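Local coordinates for succinoglycan biosynthesis protein (Bacillus cereus ATCC 14579, PDB 2QGM) that probably acts as an esterase-like hydrolase of the erythromycin esterase family, named for succinoglycan biosynthesis, although its substrate is not established, at residues F348-E353 against K361-T366. Sequence-based numbering, arbitrary orientation.
Sequences FTLYSE and KITTDT
Phe-348 and Asp-365 form a hydrogen-bonded antiparallel pair: Phe-348 N reaches Asp-365 O at 2.9 Å, and its O receives Asp-365 N nearly along the C=O axis. With CG in the crowded position between N and the carbonyl carbon (chi1 57°), the buried ring folds over the partner strand; Asp-365 O sits above one face, toward the rim, and CZ meets Asp-365 CB at 3.7 Å. Thr-349, in a non-hydrogen-bonded pair with Thr-364, turns to the other face. Its methyl presses tightly on that of Ile-362 (CG2 to CG2, 3.3 Å), while OG1 is hydrogen-bonded to Ser-442 OG. Leu-350 O takes Thr-363 N at 2.8 Å in an almost straight bond (174°), whereas its N approaches Thr-363 O from above the carbonyl plane. Leu-350 CD1 lies alongside Thr-363 CG2 at 3.5 Å. At Tyr-351 the regular pairing ends; its O lies 3.1 Å from Thr-363 CG2, and its ring packs loosely near Ile-362 CD1. The chain then bends over the face of Leu-350 and Thr-363, where Glu-353 OE2 comes within 3.6 Å of Asp-365 OD1, which may raise one carboxylate's pKa. Strands 346-350 and 363-366 thus form a long-looped beta hairpin, directly following strand 336-344 of the mixed central sheet.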
loop_
_atom_site.group_PDB
_atom_site.type_symbol
_atom_site.label_atom_id
_atom_site.label_comp_id
_atom_site.label_asym_id
_atom_site.label_seq_id
_atom_site.Cartn_x
_atom_site.Cartn_y
_atom_site.Cartn_z
ATOM N N PHE A 348 14.666 0.903 -13.247
ATOM C CA PHE A 348 13.770 0.230 -12.327
ATOM C C PHE A 348 13.300 -1.090 -12.910
ATOM O O PHE A 348 13.397 -1.324 -14.118
ATOM C CB PHE A 348 12.563 1.116 -12.033
ATOM C CG PHE A 348 11.804 1.517 -13.259
ATOM C CD1 PHE A 348 10.840 0.674 -13.808
ATOM C CD2 PHE A 348 12.082 2.720 -13.894
ATOM C CE1 PHE A 348 10.165 1.030 -14.978
ATOM C CE2 PHE A 348 11.418 3.079 -15.057
ATOM C CZ PHE A 348 10.459 2.235 -15.600
ATOM N N THR A 349 12.786 -1.944 -12.032
ATOM C CA THR A 349 12.277 -3.256 -12.410
ATOM C C THR A 349 10.816 -3.101 -12.796
ATOM O O THR A 349 10.074 -2.374 -12.136
ATOM C CB THR A 349 12.344 -4.233 -11.227
ATOM O OG1 THR A 349 13.701 -4.372 -10.785
ATOM C CG2 THR A 349 11.790 -5.593 -11.632
ATOM N N LEU A 350 10.406 -3.778 -13.862
ATOM C CA LEU A 350 9.014 -3.721 -14.307
ATOM C C LEU A 350 8.711 -4.933 -15.184
ATOM O O LEU A 350 9.574 -5.782 -15.396
ATOM C CB LEU A 350 8.736 -2.413 -15.073
ATOM C CG LEU A 350 9.285 -2.123 -16.482
ATOM C CD1 LEU A 350 10.675 -2.714 -16.641
ATOM C CD2 LEU A 350 8.356 -2.689 -17.532
ATOM N N TYR A 351 7.484 -5.012 -15.685
ATOM C CA TYR A 351 7.075 -6.120 -16.542
ATOM C C TYR A 351 7.410 -5.952 -18.020
ATOM O O TYR A 351 8.444 -6.424 -18.491
ATOM C CB TYR A 351 5.579 -6.359 -16.404
ATOM C CG TYR A 351 5.225 -7.299 -15.288
ATOM C CD1 TYR A 351 5.607 -8.636 -15.337
ATOM C CD2 TYR A 351 4.492 -6.861 -14.192
ATOM C CE1 TYR A 351 5.263 -9.519 -14.324
ATOM C CE2 TYR A 351 4.142 -7.732 -13.169
ATOM C CZ TYR A 351 4.531 -9.064 -13.243
ATOM O OH TYR A 351 4.174 -9.942 -12.248
ATOM N N SER A 352 6.522 -5.291 -18.754
ATOM C CA SER A 352 6.728 -5.080 -20.186
ATOM C C SER A 352 6.637 -3.604 -20.575
ATOM O O SER A 352 6.162 -2.773 -19.798
ATOM C CB SER A 352 5.709 -5.893 -20.985
ATOM O OG SER A 352 5.867 -7.281 -20.734
ATOM N N GLU A 353 7.092 -3.295 -21.789
ATOM C CA GLU A 353 7.105 -1.930 -22.309
ATOM C C GLU A 353 5.784 -1.499 -22.956
ATOM O O GLU A 353 4.713 -2.023 -22.628
ATOM C CB GLU A 353 8.242 -1.781 -23.325
ATOM C CG GLU A 353 9.568 -2.409 -22.894
ATOM C CD GLU A 353 10.036 -1.956 -21.520
ATOM O OE1 GLU A 353 9.432 -2.375 -20.511
ATOM O OE2 GLU A 353 11.001 -1.166 -21.454
ATOM N N LYS A 361 7.356 -11.216 -18.753
ATOM C CA LYS A 361 8.492 -11.499 -17.887
ATOM C C LYS A 361 9.039 -10.212 -17.280
ATOM O O LYS A 361 8.786 -9.118 -17.788
ATOM C CB LYS A 361 9.586 -12.230 -18.674
ATOM C CG LYS A 361 10.706 -12.791 -17.813
ATOM C CD LYS A 361 11.443 -13.919 -18.522
ATOM C CE LYS A 361 10.592 -15.181 -18.589
ATOM N NZ LYS A 361 11.314 -16.294 -19.276
ATOM N N ILE A 362 9.773 -10.346 -16.181
ATOM C CA ILE A 362 10.338 -9.189 -15.499
ATOM C C ILE A 362 11.597 -8.687 -16.203
ATOM O O ILE A 362 12.489 -9.470 -16.532
ATOM C CB ILE A 362 10.690 -9.515 -14.025
ATOM C CG1 ILE A 362 9.418 -9.787 -13.217
ATOM C CG2 ILE A 362 11.441 -8.350 -13.406
ATOM C CD1 ILE A 362 8.997 -11.236 -13.188
ATOM N N THR A 363 11.663 -7.378 -16.420
ATOM C CA THR A 363 12.805 -6.756 -17.084
ATOM C C THR A 363 13.130 -5.425 -16.402
ATOM O O THR A 363 12.671 -5.170 -15.293
ATOM C CB THR A 363 12.509 -6.510 -18.582
ATOM O OG1 THR A 363 13.704 -6.070 -19.242
ATOM C CG2 THR A 363 11.424 -5.452 -18.743
ATOM N N THR A 364 13.914 -4.586 -17.074
ATOM C CA THR A 364 14.305 -3.288 -16.535
ATOM C C THR A 364 14.142 -2.160 -17.562
ATOM O O THR A 364 14.289 -2.378 -18.766
ATOM C CB THR A 364 15.781 -3.311 -16.063
ATOM O OG1 THR A 364 15.930 -4.254 -14.994
ATOM C CG2 THR A 364 16.211 -1.940 -15.582
ATOM N N ASP A 365 13.835 -0.957 -17.080
ATOM C CA ASP A 365 13.675 0.197 -17.953
ATOM C C ASP A 365 14.260 1.432 -17.276
ATOM O O ASP A 365 14.691 1.368 -16.122
ATOM C CB ASP A 365 12.196 0.406 -18.295
ATOM C CG ASP A 365 11.994 1.431 -19.393
ATOM O OD1 ASP A 365 12.929 1.627 -20.200
ATOM O OD2 ASP A 365 10.899 2.034 -19.461
ATOM N N THR A 366 14.283 2.552 -17.992
ATOM C CA THR A 366 14.851 3.781 -17.451
ATOM C C THR A 366 13.814 4.872 -17.250
ATOM O O THR A 366 12.914 5.055 -18.070
ATOM C CB THR A 366 15.964 4.309 -18.379
ATOM O OG1 THR A 366 16.890 3.248 -18.652
ATOM C CG2 THR A 366 16.709 5.466 -17.728
#